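Local coordinates for putative cell adhesion protein (Parabacteroides distasonis, PDB 3LIU) that probably serves as a fimbrillin, a pilus subunit of the FimA/Mfa1 family involved in cell adhesion, at residues I114-E119 / T262-L267; S207-S212 / K289-S294; K225-F228 / H232-Y235. All coordinates share one frame; numbering follows the deposited sequence.

Following the chain from its N terminus, residues 114-119 come first, leaving strand 113-115, and their partner 262-267 arrives 143 residues later, so contact 1 closes the longest loop here. Contact 2 crosses it: 207-212, on strand 193-213, lies within that loop, whereas 289-294 lies beyond its end. Contact 3 is local, bending 225-228 back onto 232-235, and falls within both longer loops. Strand 193-213 ties the first two contacts together, since I114 N meets S212 O at 2.8 Å and L116 N meets G210 O at 2.9 Å. Contact 2 then joins contact 3 directly, through the salt bridge of K289 NZ to D226 OD1, 2.8 Å long.

Contact 1: residues I114-E119 / T262-L267; sequences INLSDE and TKYDAL
The carbonyl oxygen of L116, which faces the Y264 hydroxyl across the contact, accepts two hydrogen bonds: one from E119 N at 2.8 Å, closing a 3-10 turn, and one from water 1, whose oxygen lies 2.9 Å from L116 O. The same water donates its other proton to E119 O and accepts from Y264 OH, the latter bond being only 2.6 Å between the water oxygen and OH. Water 1 therefore receives one bond and gives two, and its protons are both committed to the 114-119 backbone. It sits at the edge of the Y264 ring, in its plane.

How the tyrosine arrives there follows from its first torsion: with CG anti to the backbone N (chi1 -178°), the ring extends straight toward the turn at 116-118. S117 and A266 sandwich it. S117 CB stands 4.0 Å above one face and A266 CB 3.5 Å above the opposite one, each displaced toward the rim. Y264 CZ comes within 3.6 Å of S117 CA, so backbone as well as side-chain carbon of S117 meets the phenol. L116 contributes a looser apolar contact, its CG being 4.3 Å from Y264 CE2. On the Y264 side, L267 N bonds to Y264 O, closing a second short 3-10 turn that begins at the residue carrying the ring.

The arrangement is a water-mediated junction of two 3-10 turns. One follows strand 113-115 and the other strand 262-263; both strands belong to the same mixed beta sheet, 113-115 pairing with 193-213 and 262-263 with 238-240, in this predominantly beta protein of the FimA/Mfa1 family.

Contact 2: residues S207-S212 / K289-S294; sequences SAKGVS and KGEVKS
K209 and E291 are brought together by like first torsions and different chain shapes beyond CG, one extended and one bent. K209 sets CG anti to its carbonyl carbon (chi1 -78°) and then runs extended to NZ, reaching the loop 289-294. E291 has its CG placed likewise, but bends at chi2 (95°), which turns the carboxylate back toward the lysine, and the two side chains cross at about a right angle. The result is a salt bridge and hydrogen bond in one, K209 NZ to E291 OE1 at 2.7 Å.

The ammonium approaches on the syn lone pair of OE1, the side of the other carboxylate oxygen. It is nevertheless a one-oxygen bridge, because K209 NZ stays 3.7 Å from E291 OE2. That second oxygen, E291 OE2, instead takes up F227 N at 2.8 Å, so the carboxylate links strand 193-213 to the 225-228 loop as well. K289 CB lies 4.3 Å from K209 NZ, while the K289 ammonium itself turns away to D226.

Were E291 shortened to an alanine, K209 NZ would probably lose one of its carboxylate partners and F227 N its acceptor.

K209 is buried, and its ammonium is also bound by E224 OE2 and by the carbonyl oxygen of K225. Two carboxylates and a carbonyl thus grip a single buried ammonium, an environment likely to keep K209 protonated and E291 ionised.

Contact 3: residues K225-F228 / H232-Y235; sequences KDFF and HFGY
F227 with F233 and F228 with Y235 form two aromatic pairs within the loop that joins the antiparallel strands 193-213 and 238-240. The backbone supplies one hydrogen bond across it, F228 N to F233 O at 2.9 Å, which joins the two arms of the loop.

CH-pi contacts flank that bond. F233 CB sits over a face of F227, 3.9 Å from the ring centroid and only 17° off its normal, although the two rings meet obliquely. G234 CA lies over a face of F228, 4.1 Å from that centroid. F228 gets there because its CG is anti to the carbonyl carbon (chi1 -61°), which brings the ring back over G234 even though CB points away.

Two further contacts hold the F233 ring. The aliphatic part of K225 packs obliquely against it, with K225 CG 3.8 Å from F233 CE2, while the K225 ammonium goes to S213 and E111. D226 O meets the edge of F233 near the ring plane, 3.6 Å from F233 CD2.

The edge-to-face pair is F228 on Y235, whose hydroxyl is bound by E296 and K293; the planes stand at 70°, and F228 CZ rests 3.6 Å above the centre of the Y235 ring.

Contact 1: residues I114-E119 / T262-L267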
ATOM      1  N   ILE A 114       3.849  11.046  -0.166  1.00  9.78           N
ATOM      2  CA  ILE A 114       3.879  10.437  -1.524  1.00 10.29           C
ATOM      3  C   ILE A 114       2.419  10.265  -2.016  1.00 11.43           C
ATOM      4  O   ILE A 114       1.481  10.257  -1.192  1.00 10.40           O
ATOM      5  CB  ILE A 114       4.703   9.087  -1.569  1.00 10.75           C
ATOM      6  CG1 ILE A 114       4.180   8.097  -0.526  1.00 10.52           C
ATOM      7  CG2 ILE A 114       6.233   9.417  -1.510  1.00  5.76           C
ATOM      8  CD1 ILE A 114       4.899   6.638  -0.437  1.00 11.30           C
ATOM      9  N   ASN A 115       2.237  10.143  -3.336  1.00  9.49           N
ATOM     10  CA  ASN A 115       0.919  10.141  -3.980  1.00  9.79           C
ATOM     11  C   ASN A 115       0.670   8.841  -4.728  1.00 10.05           C
ATOM     12  O   ASN A 115       1.520   8.361  -5.483  1.00 10.20           O
ATOM     13  CB  ASN A 115       0.797  11.317  -4.928  1.00  8.48           C
ATOM     14  CG  ASN A 115       1.063  12.622  -4.240  1.00 15.67           C
ATOM     15  OD1 ASN A 115       0.242  13.091  -3.424  1.00 17.87           O
ATOM     16  ND2 ASN A 115       2.228  13.209  -4.522  1.00  5.74           N
ATOM     17  N   LEU A 116      -0.488   8.260  -4.472  1.00 11.62           N
ATOM     18  CA  LEU A 116      -0.806   6.885  -4.904  1.00 11.48           C
ATOM     19  C   LEU A 116      -0.801   6.747  -6.406  1.00 13.79           C
ATOM     20  O   LEU A 116      -0.359   5.741  -6.915  1.00 10.68           O
ATOM     21  CB  LEU A 116      -2.153   6.413  -4.317  1.00 12.42           C
ATOM     22  CG  LEU A 116      -2.505   4.944  -4.599  1.00 10.72           C
ATOM     23  CD1 LEU A 116      -1.394   3.974  -4.073  1.00 11.08           C
ATOM     24  CD2 LEU A 116      -3.879   4.541  -3.943  1.00  8.10           C
ATOM     25  N   SER A 117      -1.225   7.797  -7.109  1.00 11.91           N
ATOM     26  CA  SER A 117      -1.286   7.767  -8.538  1.00 13.02           C
ATOM     27  C   SER A 117       0.094   7.616  -9.203  1.00 15.05           C
ATOM     28  O   SER A 117       0.137   7.265 -10.389  1.00 16.62           O
ATOM     29  CB  SER A 117      -2.035   9.030  -9.075  1.00 15.50           C
ATOM     30  OG  SER A 117      -1.302  10.197  -8.741  1.00 11.66           O
ATOM     31  N   ASP A 118       1.193   7.879  -8.471  1.00 11.57           N
ATOM     32  CA  ASP A 118       2.522   7.557  -8.944  1.00 14.59           C
ATOM     33  C   ASP A 118       2.906   6.098  -8.808  1.00 15.52           C
ATOM     34  O   ASP A 118       3.935   5.724  -9.362  1.00 13.93           O
ATOM     35  CB  ASP A 118       3.617   8.331  -8.204  1.00 12.08           C
ATOM     36  CG  ASP A 118       3.550   9.835  -8.441  1.00 17.94           C
ATOM     37  OD1 ASP A 118       3.122  10.230  -9.512  1.00 19.78           O
ATOM     38  OD2 ASP A 118       3.934  10.593  -7.555  1.00 18.78           O
ATOM     39  N   GLU A 119       2.143   5.278  -8.078  1.00 14.56           N
ATOM     40  CA  GLU A 119       2.619   3.895  -7.778  1.00 14.59           C
ATOM     41  C   GLU A 119       2.297   2.878  -8.879  1.00 12.66           C
ATOM     42  O   GLU A 119       1.333   2.134  -8.793  1.00 12.46           O
ATOM     43  CB  GLU A 119       2.090   3.410  -6.430  1.00 16.50           C
ATOM     44  CG  GLU A 119       2.404   4.342  -5.269  1.00 17.50           C
ATOM     45  CD  GLU A 119       3.896   4.386  -4.893  1.00 20.93           C
ATOM     46  OE1 GLU A 119       4.744   3.654  -5.486  1.00 18.18           O
ATOM     47  OE2 GLU A 119       4.223   5.203  -4.013  1.00 11.51           O
ATOM     48  N   THR A 262     -11.710  10.980  -5.055  1.00 15.51           N
ATOM     49  CA  THR A 262     -11.107  11.119  -6.381  1.00 11.52           C
ATOM     50  C   THR A 262     -11.002   9.781  -7.115  1.00 11.92           C
ATOM     51  O   THR A 262     -10.414   8.798  -6.615  1.00 12.06           O
ATOM     52  CB  THR A 262      -9.722  11.772  -6.227  1.00 13.68           C
ATOM     53  OG1 THR A 262      -9.872  13.054  -5.579  1.00 10.42           O
ATOM     54  CG2 THR A 262      -8.996  11.946  -7.589  1.00  8.44           C
ATOM     55  N   LYS A 263     -11.565   9.744  -8.323  1.00 11.09           N
ATOM     56  CA  LYS A 263     -11.459   8.584  -9.168  1.00 10.66           C
ATOM     57  C   LYS A 263     -10.031   8.320  -9.621  1.00 13.85           C
ATOM     58  O   LYS A 263      -9.314   9.220 -10.058  1.00 15.81           O
ATOM     59  CB  LYS A 263     -12.314   8.761 -10.386  1.00 13.19           C
ATOM     60  CG  LYS A 263     -12.327   7.569 -11.343  1.00 15.92           C
ATOM     61  CD  LYS A 263     -13.568   7.644 -12.224  1.00 24.63           C
ATOM     62  CE  LYS A 263     -13.309   7.366 -13.659  1.00 29.68           C
ATOM     63  NZ  LYS A 263     -12.723   8.526 -14.272  1.00 31.47           N
ATOM     64  N   TYR A 264      -9.645   7.072  -9.504  1.00 15.61           N
ATOM     65  CA  TYR A 264      -8.373   6.601  -9.984  1.00 16.23           C
ATOM     66  C   TYR A 264      -8.672   5.300 -10.714  1.00 15.73           C
ATOM     67  O   TYR A 264      -9.018   4.295 -10.086  1.00 16.14           O
ATOM     68  CB  TYR A 264      -7.397   6.424  -8.799  1.00 16.88           C
ATOM     69  CG  TYR A 264      -6.013   5.972  -9.156  1.00 18.66           C
ATOM     70  CD1 TYR A 264      -5.418   6.349 -10.359  1.00 17.38           C
ATOM     71  CD2 TYR A 264      -5.267   5.219  -8.270  1.00 22.06           C
ATOM     72  CE1 TYR A 264      -4.155   5.926 -10.696  1.00 25.05           C
ATOM     73  CE2 TYR A 264      -3.983   4.781  -8.616  1.00 19.65           C
ATOM     74  CZ  TYR A 264      -3.445   5.143  -9.826  1.00 13.87           C
ATOM     75  OH  TYR A 264      -2.208   4.723 -10.193  1.00 19.24           O
ATOM     76  N   ASP A 265      -8.523   5.328 -12.039  1.00 14.71           N
ATOM     77  CA  ASP A 265      -8.906   4.197 -12.892  1.00 16.22           C
ATOM     78  C   ASP A 265      -8.187   2.891 -12.541  1.00 16.44           C
ATOM     79  O   ASP A 265      -8.710   1.808 -12.817  1.00 14.35           O
ATOM     80  CB  ASP A 265      -8.683   4.517 -14.388  1.00 19.27           C
ATOM     81  CG  ASP A 265      -9.652   5.584 -14.918  1.00 20.64           C
ATOM     82  OD1 ASP A 265     -10.716   5.774 -14.328  1.00 22.36           O
ATOM     83  OD2 ASP A 265      -9.314   6.269 -15.878  1.00 21.98           O
ATOM     84  N   ALA A 266      -6.989   2.988 -11.977  1.00 13.68           N
ATOM     85  CA  ALA A 266      -6.235   1.793 -11.564  1.00 14.24           C
ATOM     86  C   ALA A 266      -6.974   1.014 -10.462  1.00 15.68           C
ATOM     87  O   ALA A 266      -6.713  -0.171 -10.230  1.00 15.57           O
ATOM     88  CB  ALA A 266      -4.800   2.184 -11.092  1.00 12.87           C
ATOM     89  N   LEU A 267      -7.895   1.674  -9.774  1.00 13.91           N
ATOM     90  CA  LEU A 267      -8.642   1.026  -8.692  1.00 15.16           C
ATOM     91  C   LEU A 267      -9.973   0.378  -9.094  1.00 14.89           C
ATOM     92  O   LEU A 267     -10.793   0.075  -8.225  1.00 11.30           O
ATOM     93  CB  LEU A 267      -8.875   2.031  -7.554  1.00 11.13           C
ATOM     94  CG  LEU A 267      -7.590   2.543  -6.895  1.00 12.19           C
ATOM     95  CD1 LEU A 267      -7.956   3.489  -5.732  1.00 12.98           C
ATOM     96  CD2 LEU A 267      -6.726   1.360  -6.406  1.00 11.28           C
TER
HETATM   97  O   HOH W   1      -1.108   3.286  -8.289  1.00 25.56           O

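Contact 2: residues S207-S212 / K289-S294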
ATOM      1  N   SER A 207     -12.428   4.247  -0.828  1.00 11.73           N
ATOM      2  CA  SER A 207     -11.703   4.713   0.348  1.00  9.83           C
ATOM      3  C   SER A 207     -10.283   4.183   0.488  1.00 11.69           C
ATOM      4  O   SER A 207      -9.849   3.844   1.582  1.00  9.66           O
ATOM      5  CB  SER A 207     -12.483   4.441   1.650  1.00 15.07           C
ATOM      6  OG  SER A 207     -13.745   5.086   1.593  1.00 11.32           O
ATOM      7  N   ALA A 208      -9.541   4.186  -0.623  1.00 12.11           N
ATOM      8  CA  ALA A 208      -8.092   3.951  -0.618  1.00  9.36           C
ATOM      9  C   ALA A 208      -7.449   5.268  -0.208  1.00  9.52           C
ATOM     10  O   ALA A 208      -7.707   6.292  -0.850  1.00 12.48           O
ATOM     11  CB  ALA A 208      -7.611   3.539  -2.044  1.00  5.41           C
ATOM     12  N   LYS A 209      -6.656   5.277   0.858  1.00  9.48           N
ATOM     13  CA  LYS A 209      -5.893   6.483   1.166  1.00  9.40           C
ATOM     14  C   LYS A 209      -4.913   6.709   0.024  1.00 11.54           C
ATOM     15  O   LYS A 209      -4.162   5.811  -0.367  1.00 10.42           O
ATOM     16  CB  LYS A 209      -5.227   6.411   2.521  1.00  8.44           C
ATOM     17  CG  LYS A 209      -6.214   6.672   3.644  1.00 10.99           C
ATOM     18  CD  LYS A 209      -5.594   6.922   4.975  1.00  7.18           C
ATOM     19  CE  LYS A 209      -6.668   7.304   6.020  1.00  7.86           C
ATOM     20  NZ  LYS A 209      -6.133   7.501   7.381  1.00  9.21           N
ATOM     21  N   GLY A 210      -4.973   7.901  -0.560  1.00 10.76           N
ATOM     22  CA  GLY A 210      -4.156   8.193  -1.717  1.00 10.43           C
ATOM     23  C   GLY A 210      -2.900   8.935  -1.386  1.00 10.40           C
ATOM     24  O   GLY A 210      -2.150   9.316  -2.284  1.00  9.89           O
ATOM     25  N   VAL A 211      -2.674   9.150  -0.086  1.00 12.15           N
ATOM     26  CA  VAL A 211      -1.452   9.785   0.423  1.00  8.85           C
ATOM     27  C   VAL A 211      -0.877   8.948   1.566  1.00  9.78           C
ATOM     28  O   VAL A 211      -1.608   8.240   2.275  1.00 10.75           O
ATOM     29  CB  VAL A 211      -1.664  11.220   0.951  1.00 10.84           C
ATOM     30  CG1 VAL A 211      -2.003  12.220  -0.160  1.00  6.23           C
ATOM     31  CG2 VAL A 211      -2.752  11.238   2.074  1.00  7.40           C
ATOM     32  N   SER A 212       0.441   9.059   1.737  1.00 11.66           N
ATOM     33  CA  SER A 212       1.220   8.317   2.760  1.00 11.00           C
ATOM     34  C   SER A 212       2.503   9.075   3.082  1.00  9.43           C
ATOM     35  O   SER A 212       3.020   9.841   2.261  1.00 10.45           O
ATOM     36  CB  SER A 212       1.586   6.899   2.261  1.00 12.66           C
ATOM     37  OG  SER A 212       2.472   6.188   3.156  1.00 12.55           O
ATOM     38  N   LYS A 289      -7.272   3.832  10.056  1.00 15.08           N
ATOM     39  CA  LYS A 289      -8.188   4.723  10.781  1.00 13.76           C
ATOM     40  C   LYS A 289      -9.505   5.016  10.066  1.00 12.83           C
ATOM     41  O   LYS A 289     -10.504   5.243  10.722  1.00 12.83           O
ATOM     42  CB  LYS A 289      -7.478   6.012  11.194  1.00 14.08           C
ATOM     43  CG  LYS A 289      -6.398   5.711  12.254  1.00 12.39           C
ATOM     44  CD  LYS A 289      -5.508   6.890  12.509  1.00 20.74           C
ATOM     45  CE  LYS A 289      -4.344   6.558  13.468  1.00 23.81           C
ATOM     46  NZ  LYS A 289      -3.775   7.854  14.005  1.00 19.61           N
ATOM     47  N   GLY A 290      -9.518   5.024   8.740  1.00 12.23           N
ATOM     48  CA  GLY A 290     -10.769   5.229   7.986  1.00 14.19           C
ATOM     49  C   GLY A 290     -11.543   6.475   8.398  1.00 12.12           C
ATOM     50  O   GLY A 290     -12.750   6.433   8.514  1.00 10.70           O
ATOM     51  N   GLU A 291     -10.849   7.584   8.626  1.00 12.81           N
ATOM     52  CA  GLU A 291     -11.533   8.784   9.147  1.00 10.60           C
ATOM     53  C   GLU A 291     -12.570   9.351   8.188  1.00 11.65           C
ATOM     54  O   GLU A 291     -12.376   9.354   6.969  1.00 10.82           O
ATOM     55  CB  GLU A 291     -10.558   9.896   9.533  1.00 11.26           C
ATOM     56  CG  GLU A 291      -9.506   9.511  10.533  1.00 12.23           C
ATOM     57  CD  GLU A 291      -8.200   9.097   9.825  1.00 16.25           C
ATOM     58  OE1 GLU A 291      -8.271   8.372   8.817  1.00 13.59           O
ATOM     59  OE2 GLU A 291      -7.126   9.562  10.246  1.00 14.52           O
ATOM     60  N   VAL A 292     -13.687   9.811   8.759  1.00  9.76           N
ATOM     61  CA  VAL A 292     -14.656  10.639   8.029  1.00  9.80           C
ATOM     62  C   VAL A 292     -14.677  12.034   8.658  1.00 12.42           C
ATOM     63  O   VAL A 292     -14.155  12.273   9.760  1.00 12.87           O
ATOM     64  CB  VAL A 292     -16.056  10.004   7.976  1.00 12.20           C
ATOM     65  CG1 VAL A 292     -15.995   8.633   7.233  1.00  7.74           C
ATOM     66  CG2 VAL A 292     -16.675   9.911   9.423  1.00  9.81           C
ATOM     67  N   LYS A 293     -15.267  12.977   7.955  1.00 16.94           N
ATOM     68  CA  LYS A 293     -15.320  14.353   8.450  1.00 16.07           C
ATOM     69  C   LYS A 293     -16.203  14.414   9.676  1.00 15.98           C
ATOM     70  O   LYS A 293     -17.164  13.674   9.764  1.00 13.79           O
ATOM     71  CB  LYS A 293     -15.933  15.213   7.364  1.00 17.92           C
ATOM     72  CG  LYS A 293     -16.050  16.673   7.677  1.00 28.60           C
ATOM     73  CD  LYS A 293     -17.018  17.335   6.682  1.00 39.33           C
ATOM     74  CE  LYS A 293     -16.269  17.976   5.556  1.00 45.89           C
ATOM     75  NZ  LYS A 293     -15.818  19.340   5.949  1.00 47.54           N
ATOM     76  N   SER A 294     -15.901  15.283  10.634  1.00 15.75           N
ATOM     77  CA  SER A 294     -16.746  15.385  11.820  1.00 19.28           C
ATOM     78  C   SER A 294     -18.140  15.885  11.403  1.00 18.78           C
ATOM     79  O   SER A 294     -18.278  16.717  10.497  1.00 18.27           O
ATOM     80  CB  SER A 294     -16.138  16.340  12.838  1.00 19.96           C
ATOM     81  OG  SER A 294     -16.199  17.634  12.288  1.00 33.99           O
TER

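Contact 3: residues K225-F228 / H232-Y235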
ATOM      1  N   LYS A 225      -1.064   8.327   6.862  1.00 10.48           N
ATOM      2  CA  LYS A 225      -1.406   9.727   7.137  1.00 11.64           C
ATOM      3  C   LYS A 225      -2.768   9.806   7.807  1.00 12.32           C
ATOM      4  O   LYS A 225      -3.742   9.223   7.319  1.00 13.60           O
ATOM      5  CB  LYS A 225      -1.494  10.522   5.847  1.00 12.03           C
ATOM      6  CG  LYS A 225      -0.177  10.845   5.143  1.00  9.92           C
ATOM      7  CD  LYS A 225       0.858  11.503   6.068  1.00 12.80           C
ATOM      8  CE  LYS A 225       1.933  12.230   5.239  1.00  8.73           C
ATOM      9  NZ  LYS A 225       3.067  12.736   6.054  1.00  8.90           N
ATOM     10  N   ASP A 226      -2.832  10.530   8.929  1.00 12.95           N
ATOM     11  CA  ASP A 226      -4.104  10.877   9.526  1.00 12.11           C
ATOM     12  C   ASP A 226      -4.860  11.780   8.575  1.00 10.00           C
ATOM     13  O   ASP A 226      -4.259  12.598   7.881  1.00 14.35           O
ATOM     14  CB  ASP A 226      -3.909  11.628  10.835  1.00 10.89           C
ATOM     15  CG  ASP A 226      -3.403  10.771  11.927  1.00 19.15           C
ATOM     16  OD1 ASP A 226      -3.330   9.547  11.791  1.00 17.08           O
ATOM     17  OD2 ASP A 226      -3.097  11.332  12.964  1.00 18.58           O
ATOM     18  N   PHE A 227      -6.176  11.642   8.556  1.00 13.35           N
ATOM     19  CA  PHE A 227      -7.062  12.489   7.725  1.00 12.02           C
ATOM     20  C   PHE A 227      -7.918  13.362   8.621  1.00 14.53           C
ATOM     21  O   PHE A 227      -8.129  13.048   9.788  1.00 13.58           O
ATOM     22  CB  PHE A 227      -7.952  11.626   6.826  1.00 10.08           C
ATOM     23  CG  PHE A 227      -7.333  11.218   5.508  1.00 12.44           C
ATOM     24  CD1 PHE A 227      -5.969  10.859   5.402  1.00  8.91           C
ATOM     25  CD2 PHE A 227      -8.142  11.088   4.391  1.00  9.13           C
ATOM     26  CE1 PHE A 227      -5.441  10.399   4.192  1.00  9.16           C
ATOM     27  CE2 PHE A 227      -7.628  10.630   3.157  1.00 14.40           C
ATOM     28  CZ  PHE A 227      -6.299  10.286   3.043  1.00 10.75           C
ATOM     29  N   PHE A 228      -8.417  14.463   8.066  1.00 16.25           N
ATOM     30  CA  PHE A 228      -9.219  15.419   8.819  1.00 15.35           C
ATOM     31  C   PHE A 228      -8.465  15.965  10.058  1.00 18.28           C
ATOM     32  O   PHE A 228      -7.246  16.171   9.978  1.00 17.84           O
ATOM     33  CB  PHE A 228     -10.594  14.811   9.121  1.00 17.24           C
ATOM     34  CG  PHE A 228     -11.361  14.485   7.875  1.00 14.64           C
ATOM     35  CD1 PHE A 228     -11.848  15.510   7.067  1.00 18.48           C
ATOM     36  CD2 PHE A 228     -11.513  13.191   7.455  1.00 10.71           C
ATOM     37  CE1 PHE A 228     -12.501  15.229   5.872  1.00 16.93           C
ATOM     38  CE2 PHE A 228     -12.195  12.901   6.267  1.00 14.73           C
ATOM     39  CZ  PHE A 228     -12.686  13.910   5.486  1.00 15.13           C
ATOM     40  N   HIS A 232      -4.320  18.440   6.468  1.00 21.99           N
ATOM     41  CA  HIS A 232      -4.952  19.003   5.280  1.00 22.28           C
ATOM     42  C   HIS A 232      -5.369  17.925   4.276  1.00 19.76           C
ATOM     43  O   HIS A 232      -5.499  18.206   3.077  1.00 18.40           O
ATOM     44  CB  HIS A 232      -4.053  20.077   4.651  1.00 24.88           C
ATOM     45  CG  HIS A 232      -3.970  21.323   5.475  1.00 30.81           C
ATOM     46  ND1 HIS A 232      -2.775  21.922   5.812  1.00 35.18           N
ATOM     47  CD2 HIS A 232      -4.945  22.057   6.073  1.00 37.99           C
ATOM     48  CE1 HIS A 232      -3.017  22.985   6.562  1.00 39.87           C
ATOM     49  NE2 HIS A 232      -4.325  23.086   6.739  1.00 40.88           N
ATOM     50  N   PHE A 233      -5.630  16.717   4.793  1.00 15.77           N
ATOM     51  CA  PHE A 233      -6.151  15.629   3.990  1.00 14.20           C
ATOM     52  C   PHE A 233      -7.612  15.468   4.274  1.00 14.67           C
ATOM     53  O   PHE A 233      -8.052  15.555   5.428  1.00 13.90           O
ATOM     54  CB  PHE A 233      -5.379  14.349   4.288  1.00 16.05           C
ATOM     55  CG  PHE A 233      -3.918  14.486   4.004  1.00 12.68           C
ATOM     56  CD1 PHE A 233      -3.495  14.903   2.732  1.00 12.93           C
ATOM     57  CD2 PHE A 233      -2.968  14.252   4.985  1.00 14.37           C
ATOM     58  CE1 PHE A 233      -2.144  15.026   2.435  1.00 11.84           C
ATOM     59  CE2 PHE A 233      -1.624  14.359   4.702  1.00 16.68           C
ATOM     60  CZ  PHE A 233      -1.202  14.751   3.420  1.00 12.00           C
ATOM     61  N   GLY A 234      -8.363  15.277   3.202  1.00 14.71           N
ATOM     62  CA  GLY A 234      -9.784  15.072   3.297  1.00 15.41           C
ATOM     63  C   GLY A 234     -10.293  14.130   2.259  1.00 12.86           C
ATOM     64  O   GLY A 234      -9.545  13.297   1.736  1.00 10.01           O
ATOM     65  N   TYR A 235     -11.580  14.258   1.943  1.00 13.14           N
ATOM     66  CA  TYR A 235     -12.225  13.305   1.082  1.00 11.43           C
ATOM     67  C   TYR A 235     -11.557  13.166  -0.312  1.00 12.60           C
ATOM     68  O   TYR A 235     -11.507  12.075  -0.871  1.00 11.32           O
ATOM     69  CB  TYR A 235     -13.718  13.605   0.933  1.00 12.02           C
ATOM     70  CG  TYR A 235     -14.578  13.298   2.162  1.00 11.91           C
ATOM     71  CD1 TYR A 235     -14.512  12.056   2.817  1.00 13.45           C
ATOM     72  CD2 TYR A 235     -15.483  14.208   2.637  1.00 16.33           C
ATOM     73  CE1 TYR A 235     -15.288  11.785   3.940  1.00  7.78           C
ATOM     74  CE2 TYR A 235     -16.281  13.922   3.768  1.00 13.03           C
ATOM     75  CZ  TYR A 235     -16.170  12.703   4.400  1.00 12.60           C
ATOM     76  OH  TYR A 235     -16.922  12.399   5.491  1.00  9.18           O
TER